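Acetylserotonin O-methyltransferase (Homo sapiens, PDB 4A6D) catalyses the last step of melatonin synthesis, transferring a methyl group from S-adenosylmethionine to the hydroxyl of N-acetylserotonin. Local coordinates at residues Tyr147-Gln161 with Ile211-Ser223. Numbering follows the deposited sequence.
With SAM (S-adenosylmethionine), chain D.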
ATOM      1  N   TYR A 147     -12.150 -13.506  14.683  1.00108.30           N
ATOM      2  CA  TYR A 147     -13.432 -13.016  15.220  1.00110.56           C
ATOM      3  C   TYR A 147     -13.237 -12.527  16.673  1.00118.11           C
ATOM      4  O   TYR A 147     -13.902 -12.999  17.603  1.00119.09           O
ATOM      5  CB  TYR A 147     -14.546 -14.084  15.140  1.00112.31           C
ATOM      6  CG  TYR A 147     -14.680 -14.837  13.832  1.00112.18           C
ATOM      7  CD1 TYR A 147     -14.689 -14.164  12.613  1.00112.94           C
ATOM      8  CD2 TYR A 147     -14.900 -16.211  13.817  1.00112.11           C
ATOM      9  CE1 TYR A 147     -14.859 -14.847  11.410  1.00111.99           C
ATOM     10  CE2 TYR A 147     -15.059 -16.907  12.618  1.00110.92           C
ATOM     11  CZ  TYR A 147     -15.050 -16.218  11.417  1.00116.88           C
ATOM     12  OH  TYR A 147     -15.215 -16.893  10.231  1.00116.05           O
ATOM     13  N   ARG A 148     -12.309 -11.568  16.856  1.00116.49           N
ATOM     14  CA  ARG A 148     -11.963 -10.983  18.156  1.00119.31           C
ATOM     15  C   ARG A 148     -13.104 -10.193  18.849  1.00126.79           C
ATOM     16  O   ARG A 148     -12.993  -9.890  20.042  1.00129.88           O
ATOM     17  CB  ARG A 148     -10.611 -10.226  18.114  1.00119.20           C
ATOM     18  CG  ARG A 148     -10.372  -9.333  16.898  1.00124.07           C
ATOM     19  CD  ARG A 148      -8.993  -8.692  16.939  1.00135.84           C
ATOM     20  NE  ARG A 148      -8.837  -7.660  15.909  1.00147.87           N
ATOM     21  CZ  ARG A 148      -9.115  -6.370  16.083  1.00167.19           C
ATOM     22  NH1 ARG A 148      -9.560  -5.931  17.255  1.00163.42           N
ATOM     23  NH2 ARG A 148      -8.953  -5.511  15.085  1.00150.24           N
ATOM     24  N   SER A 149     -14.214  -9.910  18.104  1.00122.39           N
ATOM     25  CA  SER A 149     -15.455  -9.246  18.559  1.00124.37           C
ATOM     26  C   SER A 149     -16.654  -9.544  17.614  1.00126.29           C
ATOM     27  O   SER A 149     -16.441  -9.962  16.469  1.00123.17           O
ATOM     28  CB  SER A 149     -15.251  -7.740  18.757  1.00128.52           C
ATOM     29  OG  SER A 149     -15.709  -6.954  17.669  1.00133.02           O
ATOM     30  N   GLU A 150     -17.904  -9.320  18.102  1.00124.38           N
ATOM     31  CA  GLU A 150     -19.148  -9.527  17.346  1.00123.71           C
ATOM     32  C   GLU A 150     -19.208  -8.683  16.055  1.00124.60           C
ATOM     33  O   GLU A 150     -19.445  -9.236  14.977  1.00122.25           O
ATOM     34  CB  GLU A 150     -20.375  -9.274  18.234  1.00128.92           C
ATOM     35  CG  GLU A 150     -20.834 -10.507  18.997  1.00143.35           C
ATOM     36  CD  GLU A 150     -22.068 -11.203  18.448  1.00172.16           C
ATOM     37  OE1 GLU A 150     -22.144 -11.424  17.217  1.00165.06           O
ATOM     38  OE2 GLU A 150     -22.963 -11.533  19.260  1.00174.72           O
ATOM     39  N   GLY A 151     -18.948  -7.376  16.179  1.00120.55           N
ATOM     40  CA  GLY A 151     -18.924  -6.428  15.069  1.00118.54           C
ATOM     41  C   GLY A 151     -17.816  -6.721  14.076  1.00118.11           C
ATOM     42  O   GLY A 151     -17.942  -6.405  12.886  1.00116.15           O
ATOM     43  N   GLU A 152     -16.718  -7.337  14.569  1.00112.63           N
ATOM     44  CA  GLU A 152     -15.562  -7.738  13.768  1.00108.98           C
ATOM     45  C   GLU A 152     -15.858  -9.058  13.023  1.00107.62           C
ATOM     46  O   GLU A 152     -15.370  -9.257  11.910  1.00104.36           O
ATOM     47  CB  GLU A 152     -14.276  -7.775  14.623  1.00110.75           C
ATOM     48  CG  GLU A 152     -13.712  -6.377  14.899  1.00129.52           C
ATOM     49  CD  GLU A 152     -13.215  -6.018  16.295  1.00162.82           C
ATOM     50  OE1 GLU A 152     -12.640  -6.897  16.977  1.00166.40           O
ATOM     51  OE2 GLU A 152     -13.386  -4.843  16.702  1.00155.60           O
ATOM     52  N   ARG A 153     -16.720  -9.915  13.600  1.00103.58           N
ATOM     53  CA  ARG A 153     -17.158 -11.155  12.950  1.00100.54           C
ATOM     54  C   ARG A 153     -18.168 -10.828  11.836  1.00103.18           C
ATOM     55  O   ARG A 153     -18.058 -11.397  10.751  1.00100.72           O
ATOM     56  CB  ARG A 153     -17.756 -12.117  13.953  1.00 99.24           C
ATOM     57  CG  ARG A 153     -18.097 -13.483  13.359  1.00 99.45           C
ATOM     58  CD  ARG A 153     -19.056 -14.244  14.232  1.00 94.36           C
ATOM     59  NE  ARG A 153     -18.527 -14.439  15.581  1.00104.15           N
ATOM     60  CZ  ARG A 153     -18.988 -13.822  16.663  1.00117.37           C
ATOM     61  NH1 ARG A 153     -19.982 -12.947  16.563  1.00 99.08           N
ATOM     62  NH2 ARG A 153     -18.459 -14.071  17.851  1.00112.69           N
ATOM     63  N   LEU A 154     -19.113  -9.880  12.088  1.00101.11           N
ATOM     64  CA  LEU A 154     -20.074  -9.402  11.087  1.00100.43           C
ATOM     65  C   LEU A 154     -19.313  -8.789   9.900  1.00101.21           C
ATOM     66  O   LEU A 154     -19.606  -9.151   8.758  1.00101.38           O
ATOM     67  CB  LEU A 154     -21.084  -8.387  11.673  1.00103.17           C
ATOM     68  CG  LEU A 154     -22.122  -7.784  10.695  1.00107.90           C
ATOM     69  CD1 LEU A 154     -22.941  -8.873   9.976  1.00107.38           C
ATOM     70  CD2 LEU A 154     -23.046  -6.828  11.404  1.00111.88           C
ATOM     71  N   GLN A 155     -18.299  -7.940  10.171  1.00 93.91           N
ATOM     72  CA  GLN A 155     -17.475  -7.318   9.129  1.00 91.37           C
ATOM     73  C   GLN A 155     -16.723  -8.365   8.292  1.00 89.95           C
ATOM     74  O   GLN A 155     -16.781  -8.290   7.061  1.00 88.65           O
ATOM     75  CB  GLN A 155     -16.556  -6.195   9.695  1.00 93.51           C
ATOM     76  CG  GLN A 155     -15.421  -5.717   8.765  1.00119.90           C
ATOM     77  CD  GLN A 155     -15.814  -4.709   7.693  1.00144.17           C
ATOM     78  OE1 GLN A 155     -15.391  -3.544   7.724  1.00139.67           O
ATOM     79  NE2 GLN A 155     -16.544  -5.150   6.666  1.00132.11           N
ATOM     80  N   PHE A 156     -16.066  -9.352   8.940  1.00 83.81           N
ATOM     81  CA  PHE A 156     -15.355 -10.428   8.235  1.00 81.36           C
ATOM     82  C   PHE A 156     -16.324 -11.156   7.279  1.00 84.50           C
ATOM     83  O   PHE A 156     -16.024 -11.325   6.091  1.00 82.94           O
ATOM     84  CB  PHE A 156     -14.724 -11.428   9.232  1.00 83.06           C
ATOM     85  CG  PHE A 156     -13.913 -12.531   8.587  1.00 83.70           C
ATOM     86  CD1 PHE A 156     -12.591 -12.318   8.214  1.00 85.77           C
ATOM     87  CD2 PHE A 156     -14.485 -13.780   8.323  1.00 87.96           C
ATOM     88  CE1 PHE A 156     -11.845 -13.334   7.595  1.00 86.46           C
ATOM     89  CE2 PHE A 156     -13.742 -14.803   7.698  1.00 89.60           C
ATOM     90  CZ  PHE A 156     -12.422 -14.579   7.350  1.00 86.99           C
ATOM     91  N   MET A 157     -17.500 -11.544   7.809  1.00 80.84           N
ATOM     92  CA  MET A 157     -18.568 -12.255   7.102  1.00 79.46           C
ATOM     93  C   MET A 157     -19.139 -11.477   5.933  1.00 83.44           C
ATOM     94  O   MET A 157     -19.405 -12.067   4.882  1.00 82.01           O
ATOM     95  CB  MET A 157     -19.677 -12.622   8.081  1.00 83.37           C
ATOM     96  CG  MET A 157     -19.332 -13.811   8.946  1.00 86.34           C
ATOM     97  SD  MET A 157     -20.622 -14.165  10.153  1.00 93.77           S
ATOM     98  CE  MET A 157     -21.992 -14.632   9.048  1.00 90.79           C
ATOM     99  N   GLN A 158     -19.317 -10.142   6.112  1.00 81.10           N
ATOM    100  CA  GLN A 158     -19.839  -9.262   5.072  1.00 81.11           C
ATOM    101  C   GLN A 158     -18.775  -9.118   3.989  1.00 80.95           C
ATOM    102  O   GLN A 158     -19.112  -9.064   2.807  1.00 78.93           O
ATOM    103  CB  GLN A 158     -20.150  -7.872   5.641  1.00 84.98           C
ATOM    104  CG  GLN A 158     -21.366  -7.740   6.561  1.00101.32           C
ATOM    105  CD  GLN A 158     -21.351  -6.379   7.248  1.00119.93           C
ATOM    106  OE1 GLN A 158     -20.345  -5.949   7.832  1.00112.72           O
ATOM    107  NE2 GLN A 158     -22.455  -5.648   7.169  1.00112.07           N
ATOM    108  N   ALA A 159     -17.493  -9.062   4.403  1.00 77.22           N
ATOM    109  CA  ALA A 159     -16.343  -8.876   3.516  1.00 76.36           C
ATOM    110  C   ALA A 159     -16.177 -10.049   2.584  1.00 80.77           C
ATOM    111  O   ALA A 159     -16.120  -9.865   1.363  1.00 81.25           O
ATOM    112  CB  ALA A 159     -15.066  -8.647   4.328  1.00 76.05           C
ATOM    113  N   LEU A 160     -16.160 -11.255   3.148  1.00 78.01           N
ATOM    114  CA  LEU A 160     -15.992 -12.496   2.391  1.00 77.07           C
ATOM    115  C   LEU A 160     -17.073 -12.864   1.378  1.00 78.43           C
ATOM    116  O   LEU A 160     -16.739 -13.421   0.329  1.00 76.22           O
ATOM    117  CB  LEU A 160     -15.545 -13.669   3.285  1.00 76.73           C
ATOM    118  CG  LEU A 160     -14.008 -13.717   3.485  1.00 81.55           C
ATOM    119  CD1 LEU A 160     -13.511 -12.654   4.463  1.00 82.11           C
ATOM    120  CD2 LEU A 160     -13.548 -15.061   3.922  1.00 84.72           C
ATOM    121  N   GLN A 161     -18.340 -12.487   1.636  1.00 75.32           N
ATOM    122  CA  GLN A 161     -19.449 -12.791   0.722  1.00 76.37           C
ATOM    123  C   GLN A 161     -19.379 -12.074  -0.626  1.00 81.23           C
ATOM    124  O   GLN A 161     -19.897 -12.567  -1.642  1.00 81.46           O
ATOM    125  CB  GLN A 161     -20.810 -12.571   1.411  1.00 80.19           C
ATOM    126  CG  GLN A 161     -21.329 -11.136   1.485  1.00 96.32           C
ATOM    127  CD  GLN A 161     -22.729 -11.055   2.047  1.00125.23           C
ATOM    128  OE1 GLN A 161     -23.390 -12.076   2.327  1.00121.38           O
ATOM    129  NE2 GLN A 161     -23.212  -9.825   2.214  1.00120.56           N
ATOM    130  N   ILE A 211     -18.982 -22.606  12.335  1.00 74.17           N
ATOM    131  CA  ILE A 211     -18.906 -22.540  13.788  1.00 75.37           C
ATOM    132  C   ILE A 211     -20.165 -21.846  14.330  1.00 81.77           C
ATOM    133  O   ILE A 211     -20.665 -20.922  13.655  1.00 81.46           O
ATOM    134  CB  ILE A 211     -17.574 -21.884  14.286  1.00 78.21           C
ATOM    135  CG1 ILE A 211     -17.482 -20.393  13.920  1.00 78.14           C
ATOM    136  CG2 ILE A 211     -16.345 -22.680  13.808  1.00 77.86           C
ATOM    137  CD1 ILE A 211     -16.549 -19.566  14.763  1.00 86.53           C
ATOM    138  N   PRO A 212     -20.675 -22.295  15.526  1.00 78.37           N
ATOM    139  CA  PRO A 212     -21.898 -21.707  16.114  1.00 80.80           C
ATOM    140  C   PRO A 212     -22.082 -20.206  16.061  1.00 90.63           C
ATOM    141  O   PRO A 212     -23.209 -19.767  15.865  1.00 94.60           O
ATOM    142  CB  PRO A 212     -21.838 -22.180  17.560  1.00 83.75           C
ATOM    143  CG  PRO A 212     -21.186 -23.519  17.464  1.00 86.00           C
ATOM    144  CD  PRO A 212     -20.173 -23.408  16.370  1.00 79.18           C
ATOM    145  N   GLU A 213     -20.999 -19.429  16.266  1.00 86.60           N
ATOM    146  CA  GLU A 213     -20.986 -17.970  16.269  1.00 88.08           C
ATOM    147  C   GLU A 213     -21.280 -17.383  14.868  1.00 91.00           C
ATOM    148  O   GLU A 213     -21.930 -16.334  14.763  1.00 91.30           O
ATOM    149  CB  GLU A 213     -19.620 -17.462  16.787  1.00 89.74           C
ATOM    150  CG  GLU A 213     -19.263 -17.961  18.186  1.00107.25           C
ATOM    151  CD  GLU A 213     -18.402 -19.213  18.289  1.00131.67           C
ATOM    152  OE1 GLU A 213     -18.757 -20.260  17.689  1.00109.50           O
ATOM    153  OE2 GLU A 213     -17.379 -19.148  19.009  1.00138.35           O
ATOM    154  N   VAL A 214     -20.785 -18.061  13.800  1.00 84.10           N
ATOM    155  CA  VAL A 214     -20.992 -17.641  12.415  1.00 82.04           C
ATOM    156  C   VAL A 214     -22.433 -17.937  11.994  1.00 86.89           C
ATOM    157  O   VAL A 214     -23.101 -17.063  11.452  1.00 87.78           O
ATOM    158  CB  VAL A 214     -19.920 -18.225  11.446  1.00 82.17           C
ATOM    159  CG1 VAL A 214     -20.312 -18.040   9.978  1.00 80.03           C
ATOM    160  CG2 VAL A 214     -18.552 -17.602  11.718  1.00 80.90           C
ATOM    161  N   VAL A 215     -22.920 -19.137  12.297  1.00 85.14           N
ATOM    162  CA  VAL A 215     -24.284 -19.574  11.974  1.00 87.04           C
ATOM    163  C   VAL A 215     -25.346 -18.619  12.584  1.00 98.15           C
ATOM    164  O   VAL A 215     -26.269 -18.201  11.873  1.00 99.09           O
ATOM    165  CB  VAL A 215     -24.480 -21.073  12.337  1.00 89.52           C
ATOM    166  CG1 VAL A 215     -25.940 -21.513  12.214  1.00 90.44           C
ATOM    167  CG2 VAL A 215     -23.570 -21.956  11.476  1.00 86.21           C
ATOM    168  N   TRP A 216     -25.146 -18.209  13.862  1.00 98.38           N
ATOM    169  CA  TRP A 216     -26.035 -17.315  14.603  1.00101.93           C
ATOM    170  C   TRP A 216     -26.047 -15.952  13.946  1.00105.13           C
ATOM    171  O   TRP A 216     -27.126 -15.453  13.634  1.00106.38           O
ATOM    172  CB  TRP A 216     -25.641 -17.266  16.091  1.00103.22           C
ATOM    173  CG  TRP A 216     -26.527 -16.427  16.976  1.00108.89           C
ATOM    174  CD1 TRP A 216     -26.293 -15.145  17.384  1.00113.69           C
ATOM    175  CD2 TRP A 216     -27.738 -16.842  17.630  1.00111.99           C
ATOM    176  NE1 TRP A 216     -27.286 -14.733  18.248  1.00117.29           N
ATOM    177  CE2 TRP A 216     -28.196 -15.746  18.400  1.00119.65           C
ATOM    178  CE3 TRP A 216     -28.486 -18.036  17.641  1.00113.82           C
ATOM    179  CZ2 TRP A 216     -29.372 -15.807  19.168  1.00122.89           C
ATOM    180  CZ3 TRP A 216     -29.642 -18.101  18.417  1.00118.93           C
ATOM    181  CH2 TRP A 216     -30.080 -16.993  19.158  1.00123.17           C
ATOM    182  N   THR A 217     -24.853 -15.398  13.647  1.00100.22           N
ATOM    183  CA  THR A 217     -24.677 -14.108  12.963  1.00100.36           C
ATOM    184  C   THR A 217     -25.312 -14.135  11.557  1.00104.51           C
ATOM    185  O   THR A 217     -25.975 -13.166  11.174  1.00106.24           O
ATOM    186  CB  THR A 217     -23.187 -13.719  12.919  1.00103.61           C
ATOM    187  OG1 THR A 217     -22.660 -13.708  14.241  1.00104.34           O
ATOM    188  CG2 THR A 217     -22.952 -12.370  12.287  1.00100.19           C
ATOM    189  N   ALA A 218     -25.111 -15.240  10.806  1.00 99.10           N
ATOM    190  CA  ALA A 218     -25.665 -15.433   9.464  1.00 99.20           C
ATOM    191  C   ALA A 218     -27.195 -15.347   9.470  1.00109.49           C
ATOM    192  O   ALA A 218     -27.764 -14.631   8.649  1.00111.03           O
ATOM    193  CB  ALA A 218     -25.207 -16.762   8.878  1.00 97.18           C
ATOM    194  N   LYS A 219     -27.849 -16.020  10.433  1.00109.11           N
ATOM    195  CA  LYS A 219     -29.308 -16.015  10.565  1.00112.29           C
ATOM    196  C   LYS A 219     -29.850 -14.669  11.064  1.00121.26           C
ATOM    197  O   LYS A 219     -30.927 -14.254  10.643  1.00123.08           O
ATOM    198  CB  LYS A 219     -29.779 -17.188  11.433  1.00114.25           C
ATOM    199  CG  LYS A 219     -29.457 -18.537  10.798  1.00119.85           C
ATOM    200  CD  LYS A 219     -29.805 -19.720  11.687  1.00123.74           C
ATOM    201  CE  LYS A 219     -31.071 -20.416  11.250  1.00134.77           C
ATOM    202  NZ  LYS A 219     -30.903 -21.127   9.952  1.00143.58           N
ATOM    203  N   GLN A 220     -29.080 -13.973  11.911  1.00120.06           N
ATOM    204  CA  GLN A 220     -29.454 -12.674  12.479  1.00124.18           C
ATOM    205  C   GLN A 220     -29.286 -11.482  11.531  1.00129.12           C
ATOM    206  O   GLN A 220     -29.992 -10.488  11.692  1.00131.70           O
ATOM    207  CB  GLN A 220     -28.670 -12.400  13.771  1.00126.22           C
ATOM    208  CG  GLN A 220     -29.172 -13.167  14.994  1.00150.05           C
ATOM    209  CD  GLN A 220     -28.599 -12.648  16.299  1.00177.23           C
ATOM    210  OE1 GLN A 220     -29.247 -12.714  17.351  1.00175.85           O
ATOM    211  NE2 GLN A 220     -27.358 -12.154  16.284  1.00168.93           N
ATOM    212  N   HIS A 221     -28.341 -11.557  10.578  1.00123.80           N
ATOM    213  CA  HIS A 221     -28.051 -10.442   9.669  1.00124.23           C
ATOM    214  C   HIS A 221     -28.321 -10.664   8.166  1.00128.94           C
ATOM    215  O   HIS A 221     -28.236  -9.706   7.393  1.00128.38           O
ATOM    216  CB  HIS A 221     -26.638  -9.892   9.933  1.00122.94           C
ATOM    217  CG  HIS A 221     -26.490  -9.272  11.294  1.00128.30           C
ATOM    218  ND1 HIS A 221     -26.300 -10.047  12.428  1.00130.15           N
ATOM    219  CD2 HIS A 221     -26.537  -7.971  11.660  1.00131.92           C
ATOM    220  CE1 HIS A 221     -26.227  -9.195  13.437  1.00131.49           C
ATOM    221  NE2 HIS A 221     -26.366  -7.937  13.026  1.00133.07           N
ATOM    222  N   PHE A 222     -28.667 -11.905   7.759  1.00126.44           N
ATOM    223  CA  PHE A 222     -28.951 -12.259   6.361  1.00126.60           C
ATOM    224  C   PHE A 222     -30.250 -13.077   6.299  1.00136.62           C
ATOM    225  O   PHE A 222     -30.381 -14.058   7.041  1.00136.84           O
ATOM    226  CB  PHE A 222     -27.766 -13.035   5.736  1.00124.42           C
ATOM    227  CG  PHE A 222     -26.402 -12.395   5.905  1.00123.76           C
ATOM    228  CD1 PHE A 222     -25.634 -12.638   7.040  1.00124.71           C
ATOM    229  CD2 PHE A 222     -25.877 -11.565   4.920  1.00125.99           C
ATOM    230  CE1 PHE A 222     -24.379 -12.038   7.202  1.00125.77           C
ATOM    231  CE2 PHE A 222     -24.617 -10.974   5.079  1.00124.97           C
ATOM    232  CZ  PHE A 222     -23.873 -11.220   6.215  1.00123.00           C
ATOM    233  N   SER A 223     -31.229 -12.660   5.457  1.00137.52           N
ATOM    234  CA  SER A 223     -32.517 -13.375   5.368  1.00140.62           C
ATOM    235  C   SER A 223     -32.604 -14.411   4.242  1.00143.37           C
ATOM    236  O   SER A 223     -32.000 -14.228   3.175  1.00142.02           O
ATOM    237  CB  SER A 223     -33.703 -12.415   5.336  1.00149.11           C
ATOM    238  OG  SER A 223     -34.909 -13.101   5.645  1.00159.82           O
TER
HETATM  239  N   SAM D1350     -16.347 -20.289   2.396  1.00 73.56           N
HETATM  240  CA  SAM D1350     -16.485 -18.843   2.677  1.00 76.92           C
HETATM  241  C   SAM D1350     -16.065 -17.867   1.558  1.00 78.77           C
HETATM  242  O   SAM D1350     -15.218 -18.234   0.771  1.00 76.97           O
HETATM  243  OXT SAM D1350     -16.556 -16.700   1.418  1.00 79.06           O
HETATM  244  CB  SAM D1350     -15.778 -18.586   3.983  1.00 76.77           C
HETATM  245  CG  SAM D1350     -14.253 -18.714   3.893  1.00 75.90           C
HETATM  246  SD  SAM D1350     -13.553 -18.255   5.520  1.00 77.34           S
HETATM  247  CE  SAM D1350     -11.884 -17.986   5.084  1.00 78.99           C
HETATM  248  C5' SAM D1350     -13.264 -19.861   6.332  1.00 75.87           C
HETATM  249  C4' SAM D1350     -14.607 -20.245   6.969  1.00 75.67           C
HETATM  250  O4' SAM D1350     -14.342 -21.435   7.689  1.00 75.37           O
HETATM  251  C3' SAM D1350     -15.117 -19.173   8.007  1.00 77.71           C
HETATM  252  O3' SAM D1350     -16.489 -18.821   7.761  1.00 80.44           O
HETATM  253  C2' SAM D1350     -14.861 -19.886   9.375  1.00 77.56           C
HETATM  254  O2' SAM D1350     -15.720 -19.559  10.467  1.00 77.97           O
HETATM  255  C1' SAM D1350     -15.026 -21.361   8.966  1.00 76.19           C
HETATM  256  N9  SAM D1350     -14.381 -22.292   9.915  1.00 76.10           N
HETATM  257  C8  SAM D1350     -13.100 -22.176  10.449  1.00 75.99           C
HETATM  258  N7  SAM D1350     -12.856 -23.179  11.239  1.00 76.58           N
HETATM  259  C5  SAM D1350     -13.986 -23.985  11.322  1.00 76.67           C
HETATM  260  C6  SAM D1350     -14.345 -25.160  12.008  1.00 76.40           C
HETATM  261  N6  SAM D1350     -13.415 -25.780  12.774  1.00 76.57           N
HETATM  262  N1  SAM D1350     -15.592 -25.715  11.802  1.00 76.44           N
HETATM  263  C2  SAM D1350     -16.515 -25.105  11.045  1.00 76.17           C
HETATM  264  N3  SAM D1350     -16.203 -23.977  10.391  1.00 76.08           N
HETATM  265  C4  SAM D1350     -14.974 -23.426  10.445  1.00 76.49           C
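M157 and T217 pack against each other where helices 150-161 and 212-221 cross, their axes approaching to 10.5 Å at a crossing angle of -74°, and the pair illustrates how steeply crossed helices interlock through a few shaped side chains. T217 is a knob lodged among E150, R153, L154 and M157. Its methyl CG2 lies 3.6 Å from M157 SD, while its hydroxyl, OG1, is turned back to donate to E213 O within its own helix, leaving the methyl for the apolar side. The M157 chain runs straight to SD and then bends (chi3 65°), which brings CE up against V214 O, A218 CB and the F222 ring. No hydrogen bond joins the helices. On one flank R153 lays a guanidinium face over E213 CB, and its NE, 3.4 Å from that CB, is buried without a polar partner. The looser side, with E150, E213 and H221, opens to solvent: R153 NH1 forms a salt bridge to E150 OE1 whose hydrogen bond is poorly aligned and weak, and L154 CD2 sits over the H221 ring face, a CH-pi contact 4.0 Å from the centroid. At the far end Q161 OE1 closes to 3.2 Å from F222 CE2, amide and ring planes 74° apart. Y147 packs CE2 on I211 CD1 and V214 CG2, and its OH donates to O2' of S-adenosylmethionine at 2.7 Å. With V214 CG2 and I211 also beside the cofactor, and D210 binding it from the end of strand 205-210, the crossing helps wall the ribose side of the pocket in the Rossmann-like fold of class I methyltransferases.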